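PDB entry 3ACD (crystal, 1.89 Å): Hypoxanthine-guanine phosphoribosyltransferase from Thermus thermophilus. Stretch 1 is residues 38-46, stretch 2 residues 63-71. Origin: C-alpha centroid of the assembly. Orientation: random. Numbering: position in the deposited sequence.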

ATOM      1  N   THR A  38       7.576  13.926 -14.239  1.00 20.91           N
ATOM      2  CA  THR A  38       6.947  12.621 -14.056  1.00 20.06           C
ATOM      3  C   THR A  38       7.766  11.920 -12.981  1.00 18.75           C
ATOM      4  O   THR A  38       8.694  11.165 -13.274  1.00 18.59           O
ATOM      5  CB  THR A  38       6.974  11.785 -15.356  1.00 23.12           C
ATOM      6  OG1 THR A  38       8.325  11.442 -15.684  1.00 29.74           O
ATOM      7  CG2 THR A  38       6.373  12.572 -16.501  1.00 20.93           C
ATOM      8  N   PRO A  39       7.432  12.171 -11.711  1.00 16.56           N
ATOM      9  CA  PRO A  39       8.169  11.554 -10.611  1.00 15.18           C
ATOM     10  C   PRO A  39       7.999  10.049 -10.496  1.00 13.41           C
ATOM     11  O   PRO A  39       7.056   9.461 -11.031  1.00 12.47           O
ATOM     12  CB  PRO A  39       7.639  12.296  -9.390  1.00 15.15           C
ATOM     13  CG  PRO A  39       6.224  12.547  -9.758  1.00 18.80           C
ATOM     14  CD  PRO A  39       6.319  12.993 -11.201  1.00 15.81           C
ATOM     15  N   HIS A  40       8.948   9.442  -9.800  1.00 13.14           N
ATOM     16  CA  HIS A  40       8.954   8.014  -9.547  1.00 14.03           C
ATOM     17  C   HIS A  40       8.968   7.889  -8.031  1.00 13.34           C
ATOM     18  O   HIS A  40       9.968   8.210  -7.389  1.00 15.19           O
ATOM     19  CB  HIS A  40      10.214   7.382 -10.139  1.00 13.76           C
ATOM     20  CG  HIS A  40      10.312   5.906  -9.911  1.00 13.36           C
ATOM     21  ND1 HIS A  40       9.353   5.020 -10.351  1.00 14.54           N
ATOM     22  CD2 HIS A  40      11.261   5.161  -9.298  1.00 14.34           C
ATOM     23  CE1 HIS A  40       9.706   3.792 -10.018  1.00 13.71           C
ATOM     24  NE2 HIS A  40      10.860   3.850  -9.377  1.00 13.43           N
ATOM     25  N   LEU A  41       7.856   7.442  -7.459  1.00 13.21           N
ATOM     26  CA  LEU A  41       7.761   7.301  -6.011  1.00 13.71           C
ATOM     27  C   LEU A  41       8.118   5.896  -5.542  1.00 13.26           C
ATOM     28  O   LEU A  41       7.559   4.908  -6.012  1.00 12.00           O
ATOM     29  CB  LEU A  41       6.352   7.662  -5.528  1.00 15.90           C
ATOM     30  CG  LEU A  41       5.952   9.141  -5.569  1.00 16.70           C
ATOM     31  CD1 LEU A  41       5.943   9.640  -7.004  1.00 17.79           C
ATOM     32  CD2 LEU A  41       4.577   9.312  -4.945  1.00 20.54           C
ATOM     33  N   ILE A  42       9.061   5.818  -4.609  1.00 11.46           N
ATOM     34  CA  ILE A  42       9.489   4.533  -4.075  1.00 11.50           C
ATOM     35  C   ILE A  42       9.002   4.372  -2.641  1.00 11.91           C
ATOM     36  O   ILE A  42       9.449   5.079  -1.736  1.00 12.23           O
ATOM     37  CB  ILE A  42      11.021   4.413  -4.099  1.00 11.47           C
ATOM     38  CG1 ILE A  42      11.522   4.568  -5.539  1.00 12.42           C
ATOM     39  CG2 ILE A  42      11.450   3.075  -3.495  1.00 12.04           C
ATOM     40  CD1 ILE A  42      13.029   4.484  -5.679  1.00 16.74           C
ATOM     41  N   CYS A  43       8.078   3.438  -2.450  1.00 11.12           N
ATOM     42  CA  CYS A  43       7.513   3.162  -1.140  1.00 11.61           C
ATOM     43  C   CYS A  43       8.394   2.207  -0.343  1.00 11.42           C
ATOM     44  O   CYS A  43       8.711   1.108  -0.803  1.00 12.43           O
ATOM     45  CB  CYS A  43       6.117   2.557  -1.293  1.00 13.11           C
ATOM     46  SG  CYS A  43       5.384   1.987   0.265  1.00 13.41           S
ATOM     47  N   VAL A  44       8.797   2.633   0.850  1.00 11.10           N
ATOM     48  CA  VAL A  44       9.617   1.788   1.706  1.00 13.32           C
ATOM     49  C   VAL A  44       8.690   0.905   2.539  1.00 14.01           C
ATOM     50  O   VAL A  44       8.042   1.369   3.480  1.00 12.66           O
ATOM     51  CB  VAL A  44      10.519   2.629   2.644  1.00 14.36           C
ATOM     52  CG1 VAL A  44      11.317   1.711   3.566  1.00 16.85           C
ATOM     53  CG2 VAL A  44      11.475   3.484   1.818  1.00 16.80           C
ATOM     54  N   LEU A  45       8.619  -0.371   2.172  1.00 14.86           N
ATOM     55  CA  LEU A  45       7.774  -1.341   2.869  1.00 15.43           C
ATOM     56  C   LEU A  45       8.413  -1.754   4.195  1.00 15.84           C
ATOM     57  O   LEU A  45       9.630  -1.674   4.342  1.00 16.91           O
ATOM     58  CB  LEU A  45       7.572  -2.579   1.988  1.00 16.14           C
ATOM     59  CG  LEU A  45       6.759  -2.376   0.709  1.00 16.38           C
ATOM     60  CD1 LEU A  45       6.809  -3.636  -0.143  1.00 18.41           C
ATOM     61  CD2 LEU A  45       5.323  -2.030   1.077  1.00 18.20           C
ATOM     62  N   ASN A  46       7.612  -2.217   5.152  1.00 14.36           N
ATOM     63  CA  ASN A  46       6.160  -2.365   5.013  1.00 15.58           C
ATOM     64  C   ASN A  46       5.389  -1.156   5.539  1.00 14.22           C
ATOM     65  O   ASN A  46       4.282  -0.869   5.082  1.00 13.68           O
ATOM     66  CB  ASN A  46       5.675  -3.589   5.806  1.00 17.32           C
ATOM     67  CG  ASN A  46       6.141  -4.907   5.218  1.00 19.70           C
ATOM     68  OD1 ASN A  46       6.030  -5.953   5.861  1.00 26.06           O
ATOM     69  ND2 ASN A  46       6.645  -4.872   3.998  1.00 15.86           N
ATOM     70  N   LEU A  63       2.895   9.600 -13.004  1.00 15.62           N
ATOM     71  CA  LEU A  63       4.004   9.115 -12.197  1.00 14.92           C
ATOM     72  C   LEU A  63       4.055   7.601 -12.158  1.00 13.33           C
ATOM     73  O   LEU A  63       3.067   6.931 -12.463  1.00 12.20           O
ATOM     74  CB  LEU A  63       3.880   9.673 -10.773  1.00 15.24           C
ATOM     75  CG  LEU A  63       2.573   9.408 -10.011  1.00 17.69           C
ATOM     76  CD1 LEU A  63       2.573   7.998  -9.431  1.00 18.45           C
ATOM     77  CD2 LEU A  63       2.435  10.426  -8.880  1.00 15.74           C
ATOM     78  N   THR A  64       5.219   7.074 -11.791  1.00 13.29           N
ATOM     79  CA  THR A  64       5.416   5.635 -11.682  1.00 13.59           C
ATOM     80  C   THR A  64       5.758   5.324 -10.232  1.00 13.48           C
ATOM     81  O   THR A  64       6.052   6.230  -9.446  1.00 13.40           O
ATOM     82  CB  THR A  64       6.558   5.140 -12.603  1.00 13.11           C
ATOM     83  OG1 THR A  64       7.766   5.845 -12.300  1.00 13.58           O
ATOM     84  CG2 THR A  64       6.194   5.367 -14.063  1.00 14.79           C
ATOM     85  N   MET A  65       5.726   4.044  -9.878  1.00 12.46           N
ATOM     86  CA  MET A  65       6.000   3.643  -8.506  1.00 13.44           C
ATOM     87  C   MET A  65       6.799   2.355  -8.430  1.00 13.77           C
ATOM     88  O   MET A  65       6.864   1.581  -9.386  1.00 12.68           O
ATOM     89  CB  MET A  65       4.686   3.404  -7.747  1.00 14.69           C
ATOM     90  CG  MET A  65       3.633   4.504  -7.850  1.00 16.40           C
ATOM     91  SD  MET A  65       2.092   3.955  -7.040  1.00 17.34           S
ATOM     92  CE  MET A  65       0.929   5.229  -7.597  1.00 18.85           C
ATOM     93  N   ASP A  66       7.397   2.134  -7.267  1.00 14.11           N
ATOM     94  CA  ASP A  66       8.133   0.914  -7.002  1.00 15.83           C
ATOM     95  C   ASP A  66       8.090   0.710  -5.490  1.00 16.72           C
ATOM     96  O   ASP A  66       7.741   1.629  -4.738  1.00 13.21           O
ATOM     97  CB  ASP A  66       9.581   1.001  -7.497  1.00 17.21           C
ATOM     98  CG  ASP A  66      10.133  -0.356  -7.895  1.00 19.83           C
ATOM     99  OD1 ASP A  66       9.488  -1.374  -7.562  1.00 17.37           O
ATOM    100  OD2 ASP A  66      11.205  -0.413  -8.534  1.00 22.58           O
ATOM    101  N   PHE A  67       8.427  -0.497  -5.055  1.00 16.91           N
ATOM    102  CA  PHE A  67       8.414  -0.838  -3.641  1.00 20.75           C
ATOM    103  C   PHE A  67       9.723  -1.514  -3.265  1.00 22.86           C
ATOM    104  O   PHE A  67      10.250  -2.327  -4.026  1.00 25.71           O
ATOM    105  CB  PHE A  67       7.242  -1.779  -3.349  1.00 19.87           C
ATOM    106  CG  PHE A  67       5.896  -1.154  -3.574  1.00 21.24           C
ATOM    107  CD1 PHE A  67       5.189  -0.595  -2.515  1.00 20.33           C
ATOM    108  CD2 PHE A  67       5.354  -1.082  -4.853  1.00 22.39           C
ATOM    109  CE1 PHE A  67       3.961   0.029  -2.723  1.00 22.87           C
ATOM    110  CE2 PHE A  67       4.125  -0.459  -5.074  1.00 24.04           C
ATOM    111  CZ  PHE A  67       3.429   0.097  -4.008  1.00 24.15           C
ATOM    112  N   ILE A  68      10.249  -1.167  -2.098  1.00 22.15           N
ATOM    113  CA  ILE A  68      11.493  -1.755  -1.621  1.00 22.92           C
ATOM    114  C   ILE A  68      11.389  -2.054  -0.131  1.00 23.87           C
ATOM    115  O   ILE A  68      10.654  -1.388   0.593  1.00 20.40           O
ATOM    116  CB  ILE A  68      12.683  -0.803  -1.842  1.00 23.35           C
ATOM    117  CG1 ILE A  68      12.437   0.510  -1.097  1.00 22.15           C
ATOM    118  CG2 ILE A  68      12.884  -0.559  -3.324  1.00 26.21           C
ATOM    119  CD1 ILE A  68      13.572   1.496  -1.197  1.00 26.11           C
ATOM    120  N   ALA A  69      12.122  -3.062   0.320  1.00 27.49           N
ATOM    121  CA  ALA A  69      12.127  -3.428   1.731  1.00 30.33           C
ATOM    122  C   ALA A  69      13.544  -3.240   2.253  1.00 32.88           C
ATOM    123  O   ALA A  69      14.501  -3.726   1.654  1.00 32.00           O
ATOM    124  CB  ALA A  69      11.682  -4.872   1.905  1.00 30.79           C
ATOM    125  N   ILE A  70      13.672  -2.525   3.366  1.00 36.53           N
ATOM    126  CA  ILE A  70      14.975  -2.261   3.965  1.00 40.55           C
ATOM    127  C   ILE A  70      14.913  -2.497   5.475  1.00 42.86           C
ATOM    128  O   ILE A  70      13.834  -2.485   6.068  1.00 43.02           O
ATOM    129  CB  ILE A  70      15.411  -0.801   3.691  1.00 42.38           C
ATOM    130  CG1 ILE A  70      16.813  -0.551   4.246  1.00 43.11           C
ATOM    131  CG2 ILE A  70      14.409   0.162   4.306  1.00 43.58           C
ATOM    132  CD1 ILE A  70      17.895  -1.342   3.548  1.00 44.05           C
ATOM    133  N   SER A  71      16.071  -2.719   6.090  1.00 44.44           N
ATOM    134  CA  SER A  71      16.139  -2.954   7.528  1.00 46.52           C
ATOM    135  C   SER A  71      17.511  -2.594   8.086  1.00 46.47           C
ATOM    136  O   SER A  71      18.529  -2.746   7.409  1.00 47.42           O
ATOM    137  CB  SER A  71      15.826  -4.420   7.835  1.00 47.26           C
ATOM    138  OG  SER A  71      14.533  -4.770   7.375  1.00 50.31           O
TER
HETATM  139  O   HOH W   1      12.592   1.737  -8.907  1.00 16.65           O

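What holds the two backbones together? The strands run side by side in parallel, their directions 21° apart, and a ladder of six hydrogen bonds joins them. Thr 64 N donates to Pro 39 O at 3.1 Å, and Leu 41 N answers with a bond to Thr 64 O at 2.9 Å. The zigzag continues from Asp 66 N to Leu 41 O (3.0 Å), Cys 43 N to Asp 66 O (2.9 Å), Ile 68 N to Cys 43 O (3.0 Å) and Leu 45 N to Ile 68 O (2.8 Å). Odd-numbered residues of the first strand thus alternate with even-numbered residues of the second, as expected of a parallel pair, in which each bonding residue reaches the two neighbours of the residue opposite it. The ladder fades after Leu 45: its O lies 4.2 Å from Ile 70 N, too far to bond, and that buried nitrogen has no partner in the model.

Do the alpha carbons contribute? Between the conventional bonds, CA-H groups also point at carbonyl oxygens. The shortest such contact is Met 65 CA to Leu 41 O at 3.2 Å; Ile 42 CA to Asp 66 O and Phe 67 CA to Cys 43 O, each 3.5 Å, repeat the pattern. Leu 41 O and Cys 43 O therefore each receive an N-H and a CA-H from the neighbouring strand.

Where do polar side chains meet? On the face that carries His 40, Thr 64 and Asp 66, the imidazole lies alongside the second strand. Its ND1 forms a short hydrogen bond of 2.6 Å with Thr 64 OG1, which sits at the ring edge, near the ring plane. Across the ring, NE2 is 2.8 Å from the O of water 1, and that water O donates to Asp 66 OD2 at 2.6 Å. One histidine is thereby linked to two residues of the opposite strand, directly to one and through water to the other. Asp 66 also turns back on its own strand, where OD1 accepts a bond from Phe 67 N at 2.9 Å.

How do the apolar side chains pack? Further along the same face, Ile 68 CD1 approaches Ile 42 CG2 at 3.5 Å and Val 44 CG2 at 4.2 Å, so one methyl touches two residues of the first strand. On the other face, Phe 67 meets Cys 43 and Leu 45: Cys 43 CB is 3.5 Å from Phe 67 CD1, and Leu 45 CD1 is 3.7 Å from Phe 67 CB.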